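Local coordinates for protein tyrocidine synthetase 3 (Brevibacillus brevis, PDB 2JGP) that probably carries a growing peptide on a phosphopantetheine-dependent carrier domain and joins it to the next residue in its condensation domain during tyrocidine synthesis, at residues Y55-P60 with N84-E89; S123-E128 with Y214-D219; F171-S176 with V204-I209; E348-G353 with N379-E384; K385-F390 with I512-I517. One frame throughout, in Å; residues are numbered along the deposited sequence.

Contact 1 (Y55-P60 with N84-E89); sequences YQVDIP and NVFSIE
Val85 and Gln56 bring together the loop after helix 70-79 and the end of carrier helix 41-55. Their side chains cross at about a right angle, Gln56 CB lying 3.8 Å from Val85 CG2. Gln56 OE1 also passes 3.9 Å from Val85 CG1, but takes its hydrogen bond from the backbone of Ala268. Phe86 turns its ring edge to the last helical residue: Tyr55 O lies in the ring plane, 3.3 Å from Phe86 CE1, and Tyr55 CB is 4.1 Å from the same carbon. An Asx turn steadies this phenylalanine, Asn84 OD1 accepting from Phe86 N at 2.8 Å with the donor 37° above the carbonyl plane. Beyond the contact, Arg14 makes a cation-pi interaction with the ring and Trp11 meets it edge-to-face. No hydrogen bond joins the segments and Val85 N is buried without a partner, though Asp58 bonds Gly83 through the backbone nearby, implying that between the segments the contact rests on apolar fit and ring C-H groups facing Tyr55 O.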
# COMPACT_ATOMS: atom_id res chain seq x y z
N TYR A 55 2.48 -19.68 12.22
CA TYR A 55 1.90 -18.39 12.63
C TYR A 55 1.70 -18.18 14.14
O TYR A 55 1.24 -17.12 14.54
CB TYR A 55 0.57 -18.16 11.90
CG TYR A 55 0.72 -18.23 10.40
CD1 TYR A 55 0.23 -19.31 9.67
CD2 TYR A 55 1.41 -17.24 9.72
CE1 TYR A 55 0.39 -19.38 8.29
CE2 TYR A 55 1.59 -17.29 8.34
CZ TYR A 55 1.08 -18.36 7.63
OH TYR A 55 1.26 -18.42 6.28
N GLN A 56 2.07 -19.16 14.96
CA GLN A 56 1.85 -19.09 16.41
C GLN A 56 0.41 -18.69 16.75
O GLN A 56 0.17 -17.87 17.64
CB GLN A 56 2.82 -18.10 17.07
CG GLN A 56 4.13 -18.70 17.51
CD GLN A 56 4.95 -17.74 18.32
OE1 GLN A 56 5.11 -16.58 17.94
NE2 GLN A 56 5.46 -18.20 19.46
N VAL A 57 -0.54 -19.27 16.02
CA VAL A 57 -1.95 -19.07 16.31
C VAL A 57 -2.50 -20.43 16.72
O VAL A 57 -2.35 -21.41 15.98
CB VAL A 57 -2.71 -18.50 15.11
CG1 VAL A 57 -4.20 -18.44 15.41
CG2 VAL A 57 -2.17 -17.11 14.77
N ASP A 58 -3.11 -20.48 17.89
CA ASP A 58 -3.59 -21.73 18.46
C ASP A 58 -5.10 -21.83 18.25
O ASP A 58 -5.87 -21.13 18.91
CB ASP A 58 -3.24 -21.79 19.95
CG ASP A 58 -1.73 -21.75 20.19
OD1 ASP A 58 -0.99 -22.45 19.46
OD2 ASP A 58 -1.28 -21.02 21.10
N ILE A 59 -5.50 -22.67 17.30
CA ILE A 59 -6.90 -22.85 16.96
C ILE A 59 -7.38 -24.12 17.66
O ILE A 59 -6.86 -25.20 17.38
CB ILE A 59 -7.08 -23.04 15.44
CG1 ILE A 59 -6.57 -21.82 14.67
CG2 ILE A 59 -8.54 -23.30 15.10
CD1 ILE A 59 -6.47 -22.06 13.16
N PRO A 60 -8.36 -23.99 18.58
CA PRO A 60 -8.85 -25.20 19.23
C PRO A 60 -9.47 -26.14 18.21
O PRO A 60 -10.07 -25.67 17.24
CB PRO A 60 -9.93 -24.67 20.19
CG PRO A 60 -9.64 -23.22 20.35
CD PRO A 60 -9.06 -22.79 19.05
N ASN A 84 -3.28 -15.76 19.86
CA ASN A 84 -3.07 -15.14 18.56
C ASN A 84 -2.05 -14.02 18.72
O ASN A 84 -2.37 -12.94 19.21
CB ASN A 84 -4.40 -14.61 18.00
CG ASN A 84 -4.23 -13.92 16.65
OD1 ASN A 84 -3.11 -13.73 16.15
ND2 ASN A 84 -5.35 -13.53 16.04
N VAL A 85 -0.81 -14.28 18.31
CA VAL A 85 0.25 -13.29 18.49
C VAL A 85 0.13 -12.11 17.52
O VAL A 85 0.89 -11.15 17.65
CB VAL A 85 1.67 -13.92 18.33
CG1 VAL A 85 1.89 -15.01 19.39
CG2 VAL A 85 1.86 -14.47 16.93
N PHE A 86 -0.80 -12.18 16.57
CA PHE A 86 -1.08 -11.09 15.61
C PHE A 86 -2.14 -10.11 16.10
O PHE A 86 -2.40 -9.10 15.44
CB PHE A 86 -1.53 -11.67 14.26
CG PHE A 86 -0.44 -12.33 13.49
CD1 PHE A 86 -0.13 -13.66 13.71
CD2 PHE A 86 0.27 -11.62 12.54
CE1 PHE A 86 0.87 -14.27 12.99
CE2 PHE A 86 1.29 -12.23 11.82
CZ PHE A 86 1.59 -13.55 12.04
N SER A 87 -2.75 -10.39 17.24
CA SER A 87 -3.83 -9.57 17.76
C SER A 87 -3.33 -8.22 18.28
O SER A 87 -2.36 -8.17 19.04
CB SER A 87 -4.55 -10.32 18.89
OG SER A 87 -5.48 -9.48 19.54
N ILE A 88 -3.99 -7.15 17.85
CA ILE A 88 -3.65 -5.80 18.30
C ILE A 88 -4.75 -5.28 19.23
O ILE A 88 -5.89 -5.07 18.80
CB ILE A 88 -3.50 -4.84 17.10
CG1 ILE A 88 -2.41 -5.34 16.15
CG2 ILE A 88 -3.15 -3.44 17.57
CD1 ILE A 88 -2.34 -4.57 14.85
N GLU A 89 -4.40 -5.08 20.50
CA GLU A 89 -5.34 -4.63 21.52
C GLU A 89 -4.87 -3.30 22.13
O GLU A 89 -3.69 -2.95 22.01
CB GLU A 89 -5.46 -5.68 22.62
CG GLU A 89 -5.81 -7.08 22.12
CD GLU A 89 -7.25 -7.18 21.65
OE1 GLU A 89 -7.49 -7.13 20.42
OE2 GLU A 89 -8.14 -7.31 22.51

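Contact 2 (S123-E128 with Y214-D219); sequences STMLIE and YVLFTD
Phe217 and Tyr214 each have an atom of the neighbouring strand at a ring edge. Thr124 CG2, anti to the carbonyl carbon, is the branch that reaches the Phe217 ring near its plane, 4.0 Å from Phe217 CD1, while Ile127 O sits at the Tyr214 edge, 3.9 Å from Tyr214 CD1. The strands run antiparallel, their axes 157° apart, with Ser123-Thr218, Met125-Leu216 and Ile127-Tyr214 as hydrogen-bonded pairs; the most linear bond, Ile127 N to Tyr214 O, measures 2.8 Å. On the face carrying Met125 and Leu216, these two side chains lie side by side, and the thioether bends at chi3 (57°) to bring Met125 CE within 3.7 Å of Leu216 CD2. Ile127 CD1 reaches Leu216 CB at 4.1 Å. Strand 447-451 flanks strand 123-129 on its other edge, while 202-210 flanks 213-220, so this pair is interior to the five-stranded sheet of the condensation fold. One water donates to Leu216 O at 2.8 Å and also bonds Ser123 OG and Thr218 OG1. Leu216 O therefore serves both Met125 N and this water, implying that solvent ties two hydroxyls into the ladder next to the apolar contacts of Met125, Leu216 and Ile127.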
# COMPACT_ATOMS: atom_id res chain seq x y z
N SER A 123 -1.32 19.05 0.06
CA SER A 123 -2.46 19.00 -0.84
C SER A 123 -3.09 20.39 -0.93
O SER A 123 -2.96 21.21 -0.02
CB SER A 123 -3.50 17.99 -0.36
OG SER A 123 -4.09 18.40 0.86
N THR A 124 -3.76 20.64 -2.06
CA THR A 124 -4.50 21.88 -2.26
C THR A 124 -5.88 21.53 -2.79
O THR A 124 -6.02 20.60 -3.59
CB THR A 124 -3.79 22.82 -3.25
OG1 THR A 124 -3.54 22.13 -4.48
CG2 THR A 124 -2.47 23.31 -2.67
N MET A 125 -6.88 22.26 -2.33
CA MET A 125 -8.26 22.03 -2.72
C MET A 125 -8.90 23.37 -3.04
O MET A 125 -8.80 24.30 -2.24
CB MET A 125 -9.02 21.36 -1.59
CG MET A 125 -10.46 21.01 -1.90
SD MET A 125 -11.10 19.77 -0.76
CE MET A 125 -10.84 20.60 0.81
N LEU A 126 -9.51 23.47 -4.22
CA LEU A 126 -10.29 24.65 -4.58
C LEU A 126 -11.70 24.52 -4.00
O LEU A 126 -12.41 23.55 -4.30
CB LEU A 126 -10.38 24.81 -6.11
CG LEU A 126 -11.23 25.98 -6.61
CD1 LEU A 126 -10.67 27.32 -6.13
CD2 LEU A 126 -11.35 25.96 -8.13
N ILE A 127 -12.08 25.49 -3.17
CA ILE A 127 -13.41 25.52 -2.56
C ILE A 127 -14.19 26.70 -3.12
O ILE A 127 -13.80 27.85 -2.92
CB ILE A 127 -13.34 25.64 -1.03
CG1 ILE A 127 -12.53 24.48 -0.43
CG2 ILE A 127 -14.75 25.68 -0.43
CD1 ILE A 127 -12.40 24.54 1.08
N GLU A 128 -15.28 26.40 -3.83
CA GLU A 128 -16.13 27.42 -4.42
C GLU A 128 -17.50 27.41 -3.74
O GLU A 128 -18.26 26.45 -3.87
CB GLU A 128 -16.27 27.19 -5.92
CG GLU A 128 -15.03 27.59 -6.71
CD GLU A 128 -14.93 26.90 -8.06
OE1 GLU A 128 -14.87 25.65 -8.09
OE2 GLU A 128 -14.88 27.61 -9.08
N TYR A 214 -11.91 29.93 -2.48
CA TYR A 214 -10.84 29.70 -1.52
C TYR A 214 -9.95 28.55 -1.98
O TYR A 214 -10.41 27.64 -2.67
CB TYR A 214 -11.41 29.36 -0.15
CG TYR A 214 -12.37 30.38 0.43
CD1 TYR A 214 -13.72 30.33 0.14
CD2 TYR A 214 -11.92 31.37 1.30
CE1 TYR A 214 -14.61 31.27 0.68
CE2 TYR A 214 -12.78 32.30 1.84
CZ TYR A 214 -14.13 32.24 1.53
OH TYR A 214 -14.99 33.16 2.07
N VAL A 215 -8.68 28.60 -1.60
CA VAL A 215 -7.79 27.44 -1.73
C VAL A 215 -7.39 26.99 -0.34
O VAL A 215 -6.84 27.77 0.44
CB VAL A 215 -6.53 27.76 -2.55
CG1 VAL A 215 -5.58 26.56 -2.57
CG2 VAL A 215 -6.92 28.15 -3.97
N LEU A 216 -7.68 25.73 -0.02
CA LEU A 216 -7.28 25.14 1.25
C LEU A 216 -5.98 24.39 1.07
O LEU A 216 -5.93 23.38 0.36
CB LEU A 216 -8.36 24.19 1.78
CG LEU A 216 -8.15 23.60 3.18
CD1 LEU A 216 -8.18 24.72 4.23
CD2 LEU A 216 -9.21 22.55 3.47
N PHE A 217 -4.92 24.88 1.70
CA PHE A 217 -3.63 24.21 1.68
C PHE A 217 -3.44 23.44 2.98
O PHE A 217 -3.55 24.01 4.06
CB PHE A 217 -2.50 25.23 1.51
CG PHE A 217 -1.13 24.64 1.73
CD1 PHE A 217 -0.45 24.05 0.68
CD2 PHE A 217 -0.54 24.68 2.99
CE1 PHE A 217 0.81 23.49 0.88
CE2 PHE A 217 0.72 24.12 3.19
CZ PHE A 217 1.40 23.53 2.14
N THR A 218 -3.14 22.15 2.87
CA THR A 218 -2.90 21.30 4.03
C THR A 218 -1.59 20.55 3.83
O THR A 218 -1.28 20.11 2.72
CB THR A 218 -4.05 20.30 4.24
OG1 THR A 218 -5.30 21.00 4.37
CG2 THR A 218 -3.82 19.45 5.49
N ASP A 219 -0.80 20.44 4.89
CA ASP A 219 0.45 19.68 4.84
C ASP A 219 0.62 18.94 6.16
O ASP A 219 0.16 19.41 7.20
CB ASP A 219 1.64 20.60 4.58
CG ASP A 219 2.88 19.86 4.10
OD1 ASP A 219 2.88 18.61 4.03
OD2 ASP A 219 3.87 20.55 3.77
O HOH W 1 -5.97 20.74 1.37
O HOH W 2 -2.38 17.10 2.83

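Contact 3 (F171-S176 with V204-I209); sequences FALAYS and VSLLKI
Tyr175 leans across Leu206 and Lys208 on the neighbouring parallel strand. From CB, chi1 of -179° sets CG anti to the backbone N, and Tyr175 CG lies 4.1 Å from Leu206 O. Tyr175 CD1 comes closer to Leu206 O, 3.5 Å, and also meets Leu206 CD2; CE1 still borders the same oxygen. Farther out, Tyr175 CZ approaches Lys208 CB at 4.1 Å. At the tip, Tyr175 OH lies 3.2 Å from Lys208 CD, while its hydrogen bond goes to Glu177; Arg133 makes a cation-pi interaction with the ring. Four backbone bonds link the strands, from Ala174 N to Val204 O through Lys208 N to Ser176 O. Before the ladder, a water joins Ala172 O to Val204 N, and Phe171 sets its ring edge against Val204, CZ to CG2 3.7 Å. This is the parallel pairing of a beta-alpha-beta unit whose crossover contains helix 180-189. Leu206 O accepts from Ser176 N and takes a CA-H...O contact from Tyr175, implying that one carbonyl serves both a backbone bond and a weaker C-H contact.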
# COMPACT_ATOMS: atom_id res chain seq x y z
N PHE A 171 -3.24 24.73 17.83
CA PHE A 171 -3.46 24.79 16.39
C PHE A 171 -4.27 26.03 16.04
O PHE A 171 -5.29 26.30 16.67
CB PHE A 171 -4.17 23.53 15.89
CG PHE A 171 -4.51 23.57 14.43
CD1 PHE A 171 -3.61 23.09 13.48
CD2 PHE A 171 -5.71 24.11 13.99
CE1 PHE A 171 -3.92 23.13 12.13
CE2 PHE A 171 -6.02 24.15 12.64
CZ PHE A 171 -5.12 23.66 11.71
N ALA A 172 -3.82 26.76 15.03
CA ALA A 172 -4.60 27.84 14.44
C ALA A 172 -4.55 27.73 12.92
O ALA A 172 -3.51 27.41 12.33
CB ALA A 172 -4.08 29.20 14.89
N LEU A 173 -5.70 27.98 12.29
CA LEU A 173 -5.80 28.11 10.84
C LEU A 173 -5.08 29.39 10.40
O LEU A 173 -5.37 30.46 10.92
CB LEU A 173 -7.27 28.20 10.42
CG LEU A 173 -7.64 28.40 8.94
CD1 LEU A 173 -9.15 28.38 8.77
CD2 LEU A 173 -7.11 29.70 8.38
N ALA A 174 -4.17 29.26 9.44
CA ALA A 174 -3.48 30.42 8.86
C ALA A 174 -4.32 30.98 7.71
O ALA A 174 -4.49 30.33 6.68
CB ALA A 174 -2.11 30.02 8.36
N TYR A 175 -4.86 32.19 7.89
CA TYR A 175 -5.73 32.79 6.89
C TYR A 175 -5.03 33.92 6.14
O TYR A 175 -4.35 34.75 6.75
CB TYR A 175 -7.00 33.32 7.56
CG TYR A 175 -7.99 33.94 6.59
CD1 TYR A 175 -8.76 33.14 5.75
CD2 TYR A 175 -8.15 35.32 6.52
CE1 TYR A 175 -9.66 33.70 4.86
CE2 TYR A 175 -9.05 35.89 5.64
CZ TYR A 175 -9.81 35.07 4.81
OH TYR A 175 -10.71 35.64 3.93
N SER A 176 -5.19 33.93 4.82
CA SER A 176 -4.65 34.99 3.97
C SER A 176 -5.60 35.28 2.82
O SER A 176 -6.42 34.44 2.45
CB SER A 176 -3.28 34.60 3.41
OG SER A 176 -2.37 34.26 4.44
N VAL A 204 -2.27 24.11 8.20
CA VAL A 204 -3.34 24.44 7.27
C VAL A 204 -3.31 25.94 6.98
O VAL A 204 -3.20 26.75 7.90
CB VAL A 204 -4.71 24.03 7.85
CG1 VAL A 204 -5.84 24.32 6.84
CG2 VAL A 204 -4.70 22.56 8.23
N SER A 205 -3.37 26.29 5.70
CA SER A 205 -3.55 27.67 5.27
C SER A 205 -4.82 27.76 4.42
O SER A 205 -5.01 26.97 3.50
CB SER A 205 -2.35 28.15 4.46
OG SER A 205 -1.18 28.24 5.27
N LEU A 206 -5.69 28.70 4.77
CA LEU A 206 -6.86 29.01 3.96
C LEU A 206 -6.61 30.32 3.22
O LEU A 206 -6.40 31.36 3.84
CB LEU A 206 -8.11 29.14 4.84
CG LEU A 206 -9.42 29.40 4.09
CD1 LEU A 206 -9.70 28.28 3.08
CD2 LEU A 206 -10.57 29.53 5.08
N LEU A 207 -6.61 30.25 1.89
CA LEU A 207 -6.34 31.41 1.05
C LEU A 207 -7.61 31.80 0.29
O LEU A 207 -8.08 31.05 -0.55
CB LEU A 207 -5.23 31.11 0.05
CG LEU A 207 -3.97 30.44 0.59
CD1 LEU A 207 -3.07 30.03 -0.57
CD2 LEU A 207 -3.24 31.37 1.55
N LYS A 208 -8.15 32.97 0.62
CA LYS A 208 -9.27 33.55 -0.12
C LYS A 208 -8.73 34.17 -1.40
O LYS A 208 -7.97 35.14 -1.36
CB LYS A 208 -9.97 34.61 0.73
CG LYS A 208 -11.18 35.26 0.05
CD LYS A 208 -12.08 35.94 1.08
CE LYS A 208 -13.42 36.37 0.48
NZ LYS A 208 -13.48 37.83 0.20
N ILE A 209 -9.12 33.60 -2.54
CA ILE A 209 -8.67 34.07 -3.85
C ILE A 209 -9.75 34.86 -4.59
O ILE A 209 -9.49 35.46 -5.64
CB ILE A 209 -8.15 32.91 -4.74
CG1 ILE A 209 -9.27 31.93 -5.11
CG2 ILE A 209 -7.03 32.18 -4.03
CD1 ILE A 209 -8.83 30.83 -6.06
O HOH W 3 -1.79 25.61 10.81

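Contact 4 (E348-G353 with N379-E384); sequences EDIIVG and NKPQRE
Asn379 pairs with Ile350 at one end of the two-stranded antiparallel sheet formed by strands 350-356 and 373-379. Two nearly straight backbone bonds, Ile350 N to Asn379 O and Asn379 N to Ile350 O, are both 2.9 Å long. Next, Lys380 brings its CA to within 3.1 Å of Glu348 O, and its side chain runs beside that of Asp349, whose carboxylate is bridged to Arg378. Pro381 centres an inverse gamma turn and sets CG 4.0 Å from Ile350 CD1, the two side chains crossing at about a right angle. Gln382 CG comes within 3.8 Å of Glu348 OE2, while Gln382 NE2 donates to a water that in turn donates to Glu348 O. Arg383 closes the contact with a salt bridge to Glu348, the carboxylate and guanidinium planes being 90° apart. Glu348 OE1 receives both the Arg383 side chain, NE at 2.8 Å in a weak, bent bond, and Arg383 N at 2.9 Å, which approaches 61° out of the carboxylate plane.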
# COMPACT_ATOMS: atom_id res chain seq x y z
N GLU A 348 14.34 -12.99 -17.46
CA GLU A 348 13.30 -13.95 -17.11
C GLU A 348 13.19 -14.13 -15.59
O GLU A 348 12.65 -15.13 -15.11
CB GLU A 348 13.58 -15.29 -17.79
CG GLU A 348 13.78 -15.18 -19.29
CD GLU A 348 13.72 -16.52 -19.99
OE1 GLU A 348 13.16 -16.58 -21.11
OE2 GLU A 348 14.20 -17.51 -19.42
N ASP A 349 13.69 -13.15 -14.84
CA ASP A 349 13.67 -13.17 -13.39
C ASP A 349 13.64 -11.70 -12.97
O ASP A 349 14.61 -10.97 -13.18
CB ASP A 349 14.91 -13.88 -12.86
CG ASP A 349 14.89 -14.09 -11.35
OD1 ASP A 349 13.97 -13.60 -10.66
OD2 ASP A 349 15.84 -14.74 -10.86
N ILE A 350 12.51 -11.29 -12.40
CA ILE A 350 12.19 -9.87 -12.24
C ILE A 350 11.51 -9.61 -10.90
O ILE A 350 10.62 -10.36 -10.49
CB ILE A 350 11.23 -9.40 -13.36
CG1 ILE A 350 11.87 -9.66 -14.73
CG2 ILE A 350 10.89 -7.91 -13.18
CD1 ILE A 350 11.17 -9.01 -15.88
N ILE A 351 11.94 -8.53 -10.24
CA ILE A 351 11.34 -8.09 -8.97
C ILE A 351 10.62 -6.77 -9.19
O ILE A 351 11.19 -5.83 -9.76
CB ILE A 351 12.41 -7.94 -7.87
CG1 ILE A 351 13.26 -9.21 -7.77
CG2 ILE A 351 11.75 -7.62 -6.52
CD1 ILE A 351 14.50 -9.06 -6.92
N VAL A 352 9.36 -6.71 -8.77
CA VAL A 352 8.53 -5.51 -8.88
C VAL A 352 8.01 -5.13 -7.50
O VAL A 352 7.44 -5.97 -6.82
CB VAL A 352 7.32 -5.75 -9.81
CG1 VAL A 352 6.37 -4.55 -9.78
CG2 VAL A 352 7.79 -6.06 -11.25
N GLY A 353 8.22 -3.89 -7.10
CA GLY A 353 7.68 -3.40 -5.83
C GLY A 353 6.18 -3.23 -5.92
O GLY A 353 5.69 -2.62 -6.86
N ASN A 379 9.10 -12.67 -9.63
CA ASN A 379 8.50 -13.63 -10.55
C ASN A 379 9.47 -13.96 -11.67
O ASN A 379 10.43 -13.23 -11.90
CB ASN A 379 7.20 -13.08 -11.11
CG ASN A 379 6.06 -13.18 -10.13
OD1 ASN A 379 5.64 -12.18 -9.53
ND2 ASN A 379 5.57 -14.40 -9.92
N LYS A 380 9.20 -15.07 -12.36
CA LYS A 380 10.12 -15.61 -13.35
C LYS A 380 9.41 -15.82 -14.68
O LYS A 380 9.04 -16.95 -15.03
CB LYS A 380 10.74 -16.90 -12.82
CG LYS A 380 11.61 -16.66 -11.59
CD LYS A 380 12.30 -17.90 -11.10
CE LYS A 380 13.00 -17.65 -9.77
NZ LYS A 380 13.55 -18.90 -9.20
N PRO A 381 9.20 -14.72 -15.43
CA PRO A 381 8.57 -14.79 -16.75
C PRO A 381 9.51 -15.40 -17.79
O PRO A 381 10.13 -14.69 -18.58
CB PRO A 381 8.25 -13.32 -17.05
CG PRO A 381 9.27 -12.55 -16.31
CD PRO A 381 9.54 -13.33 -15.05
N GLN A 382 9.59 -16.73 -17.77
CA GLN A 382 10.41 -17.48 -18.71
C GLN A 382 9.67 -17.68 -20.04
O GLN A 382 8.46 -17.89 -20.06
CB GLN A 382 10.80 -18.83 -18.09
CG GLN A 382 11.67 -18.71 -16.84
CD GLN A 382 11.77 -20.00 -16.04
OE1 GLN A 382 11.34 -21.06 -16.48
NE2 GLN A 382 12.34 -19.91 -14.84
N ARG A 383 10.43 -17.62 -21.13
CA ARG A 383 9.88 -17.66 -22.49
C ARG A 383 9.01 -18.89 -22.78
O ARG A 383 8.05 -18.81 -23.55
CB ARG A 383 11.02 -17.59 -23.52
CG ARG A 383 11.82 -18.89 -23.65
CD ARG A 383 13.23 -18.67 -24.18
NE ARG A 383 14.17 -18.33 -23.10
CZ ARG A 383 15.45 -18.01 -23.29
NH1 ARG A 383 15.98 -17.99 -24.52
NH2 ARG A 383 16.22 -17.72 -22.25
N GLU A 384 9.36 -20.02 -22.17
CA GLU A 384 8.70 -21.30 -22.44
C GLU A 384 7.39 -21.47 -21.67
O GLU A 384 6.59 -22.33 -22.02
CB GLU A 384 9.65 -22.47 -22.12
CG GLU A 384 10.96 -22.41 -22.90
CD GLU A 384 11.91 -23.56 -22.58
OE1 GLU A 384 11.54 -24.74 -22.81
OE2 GLU A 384 13.05 -23.29 -22.13
O HOH W 4 14.08 -17.27 -14.57

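Contact 5 (K385-F390 with I512-I517); sequences KTFSEF and IRLGEI
The N-terminal capping box of helix 387-403 is the place where segment 512-517 docks, with Arg513 beside the N-cap residue Thr386 and Leu514 against Phe387 and Phe390 of the first turn. Thr386 OG1 accepts from Glu389 N at 3.0 Å, and Glu389 OE1 answers by taking Thr386 N on its anti lone pair. Thr386 chi1 of 65° puts OG1 between the backbone N and the carbonyl carbon and leaves the methyl to face Arg513. That methyl, CG2, lies over one face of the guanidinium, 3.3 Å from Arg513 NH1. Glu389 OE1 stands at the guanidinium edge, 4.1 Å from Arg513 NH1 and too far for a salt bridge; NH1 instead donates to Glu384 O.

A single backbone bridge joins the segments: Phe387 N bonds to Ile512 O at 2.8 Å, and Leu514 N to Lys385 O at 2.9 Å. Leu514 then divides its two methyls between aromatic neighbours. CD1 sits over one face of Phe390, offset toward the rim, whereas Leu514 CD2 is at the edge of the Phe387 ring and 3.7 Å from Phe387 CA. Lys343 adds hydrogen bonds to Leu514 O and Ile517 O. An amide of the first helical turn, Phe387 N, is thus satisfied from another part of the chain while Glu389 N is satisfied by the cap, an arrangement that complements the reciprocal side-chain bonds typical of a capping box.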
# COMPACT_ATOMS: atom_id res chain seq x y z
N LYS A 385 7.18 -20.66 -20.64
CA LYS A 385 5.96 -20.75 -19.83
C LYS A 385 4.76 -20.23 -20.60
O LYS A 385 4.88 -19.29 -21.39
CB LYS A 385 6.12 -19.96 -18.53
CG LYS A 385 7.05 -20.62 -17.54
CD LYS A 385 7.21 -19.79 -16.28
CE LYS A 385 8.15 -20.46 -15.31
NZ LYS A 385 8.51 -19.58 -14.17
N THR A 386 3.59 -20.83 -20.38
CA THR A 386 2.34 -20.27 -20.88
C THR A 386 1.99 -19.10 -19.99
O THR A 386 2.36 -19.09 -18.81
CB THR A 386 1.20 -21.31 -20.87
OG1 THR A 386 0.88 -21.66 -19.53
CG2 THR A 386 1.58 -22.57 -21.66
N PHE A 387 1.29 -18.10 -20.52
CA PHE A 387 0.88 -16.99 -19.67
C PHE A 387 -0.01 -17.52 -18.55
O PHE A 387 0.08 -17.06 -17.41
CB PHE A 387 0.14 -15.89 -20.44
CG PHE A 387 -0.33 -14.76 -19.56
CD1 PHE A 387 0.56 -13.79 -19.14
CD2 PHE A 387 -1.65 -14.70 -19.13
CE1 PHE A 387 0.15 -12.75 -18.32
CE2 PHE A 387 -2.07 -13.66 -18.30
CZ PHE A 387 -1.17 -12.69 -17.89
N SER A 388 -0.85 -18.50 -18.87
CA SER A 388 -1.74 -19.09 -17.88
C SER A 388 -0.98 -19.63 -16.67
O SER A 388 -1.32 -19.33 -15.52
CB SER A 388 -2.59 -20.20 -18.52
OG SER A 388 -3.49 -20.75 -17.57
N GLU A 389 0.08 -20.40 -16.91
CA GLU A 389 0.85 -20.98 -15.80
C GLU A 389 1.69 -19.91 -15.09
O GLU A 389 1.85 -19.96 -13.87
CB GLU A 389 1.72 -22.15 -16.25
CG GLU A 389 2.99 -21.78 -16.97
CD GLU A 389 3.76 -23.00 -17.43
OE1 GLU A 389 3.97 -23.15 -18.66
OE2 GLU A 389 4.14 -23.81 -16.57
N PHE A 390 2.22 -18.95 -15.84
CA PHE A 390 2.95 -17.82 -15.25
C PHE A 390 2.04 -17.00 -14.34
O PHE A 390 2.43 -16.63 -13.22
CB PHE A 390 3.55 -16.91 -16.33
CG PHE A 390 4.22 -15.69 -15.76
CD1 PHE A 390 5.34 -15.82 -14.95
CD2 PHE A 390 3.71 -14.42 -16.01
CE1 PHE A 390 5.95 -14.70 -14.41
CE2 PHE A 390 4.33 -13.29 -15.47
CZ PHE A 390 5.45 -13.43 -14.67
N ILE A 512 -1.17 -18.76 -24.53
CA ILE A 512 -0.03 -18.36 -25.36
C ILE A 512 1.24 -18.40 -24.53
O ILE A 512 1.23 -18.03 -23.35
CB ILE A 512 -0.22 -16.95 -25.95
CG1 ILE A 512 0.86 -16.65 -26.99
CG2 ILE A 512 -0.22 -15.89 -24.84
CD1 ILE A 512 0.60 -15.39 -27.78
N ARG A 513 2.33 -18.86 -25.12
CA ARG A 513 3.60 -18.91 -24.42
C ARG A 513 4.25 -17.53 -24.45
O ARG A 513 4.12 -16.80 -25.43
CB ARG A 513 4.50 -20.01 -24.99
CG ARG A 513 3.90 -21.41 -24.78
CD ARG A 513 4.87 -22.53 -25.09
NE ARG A 513 4.24 -23.85 -24.97
CZ ARG A 513 4.02 -24.50 -23.83
NH1 ARG A 513 4.37 -23.97 -22.66
NH2 ARG A 513 3.44 -25.69 -23.84
N LEU A 514 4.92 -17.17 -23.36
CA LEU A 514 5.45 -15.81 -23.21
C LEU A 514 6.30 -15.38 -24.40
O LEU A 514 6.18 -14.25 -24.87
CB LEU A 514 6.24 -15.67 -21.90
CG LEU A 514 5.49 -15.90 -20.58
CD1 LEU A 514 6.27 -15.28 -19.43
CD2 LEU A 514 4.07 -15.35 -20.62
N GLY A 515 7.16 -16.28 -24.88
CA GLY A 515 8.01 -15.99 -26.04
C GLY A 515 7.25 -15.75 -27.33
O GLY A 515 7.74 -15.06 -28.22
N GLU A 516 6.06 -16.33 -27.45
CA GLU A 516 5.23 -16.18 -28.65
C GLU A 516 4.38 -14.91 -28.63
O GLU A 516 3.79 -14.55 -29.65
CB GLU A 516 4.33 -17.41 -28.84
CG GLU A 516 4.93 -18.49 -29.73
CD GLU A 516 6.18 -19.11 -29.16
OE1 GLU A 516 6.08 -19.84 -28.14
OE2 GLU A 516 7.27 -18.89 -29.74
N ILE A 517 4.30 -14.24 -27.49
CA ILE A 517 3.56 -12.98 -27.40
C ILE A 517 4.25 -11.93 -28.27
O ILE A 517 5.35 -11.47 -27.95
CB ILE A 517 3.44 -12.48 -25.94
CG1 ILE A 517 2.63 -13.46 -25.09
CG2 ILE A 517 2.77 -11.11 -25.91
CD1 ILE A 517 2.50 -13.06 -23.63

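How the contacts relate
Five contacts fall into two pairs and one outlier. Contacts 2 and 3, centres 9 Å apart, share one sheet: the segments of contact 3 lie in the chain between those of contact 2, and a probable backbone hydrogen bond, Val215 N to Leu207 O, joins strands 213-220 and 202-210. Contacts 4 and 5, centres 12 Å apart, follow in series across the molecule's centre, linked by helix 387-403, which contributes Gln396 and Asp400 to the sodium site. The two pairs thus tie together well-separated parts of the condensation domain, contacts 3 and 5 being 56 Å apart between centres. Contact 1 comes first, at least 34 Å from every other centre, and joins the end of helix 41-55 to the loop between helix 70-79 and strand 97-98.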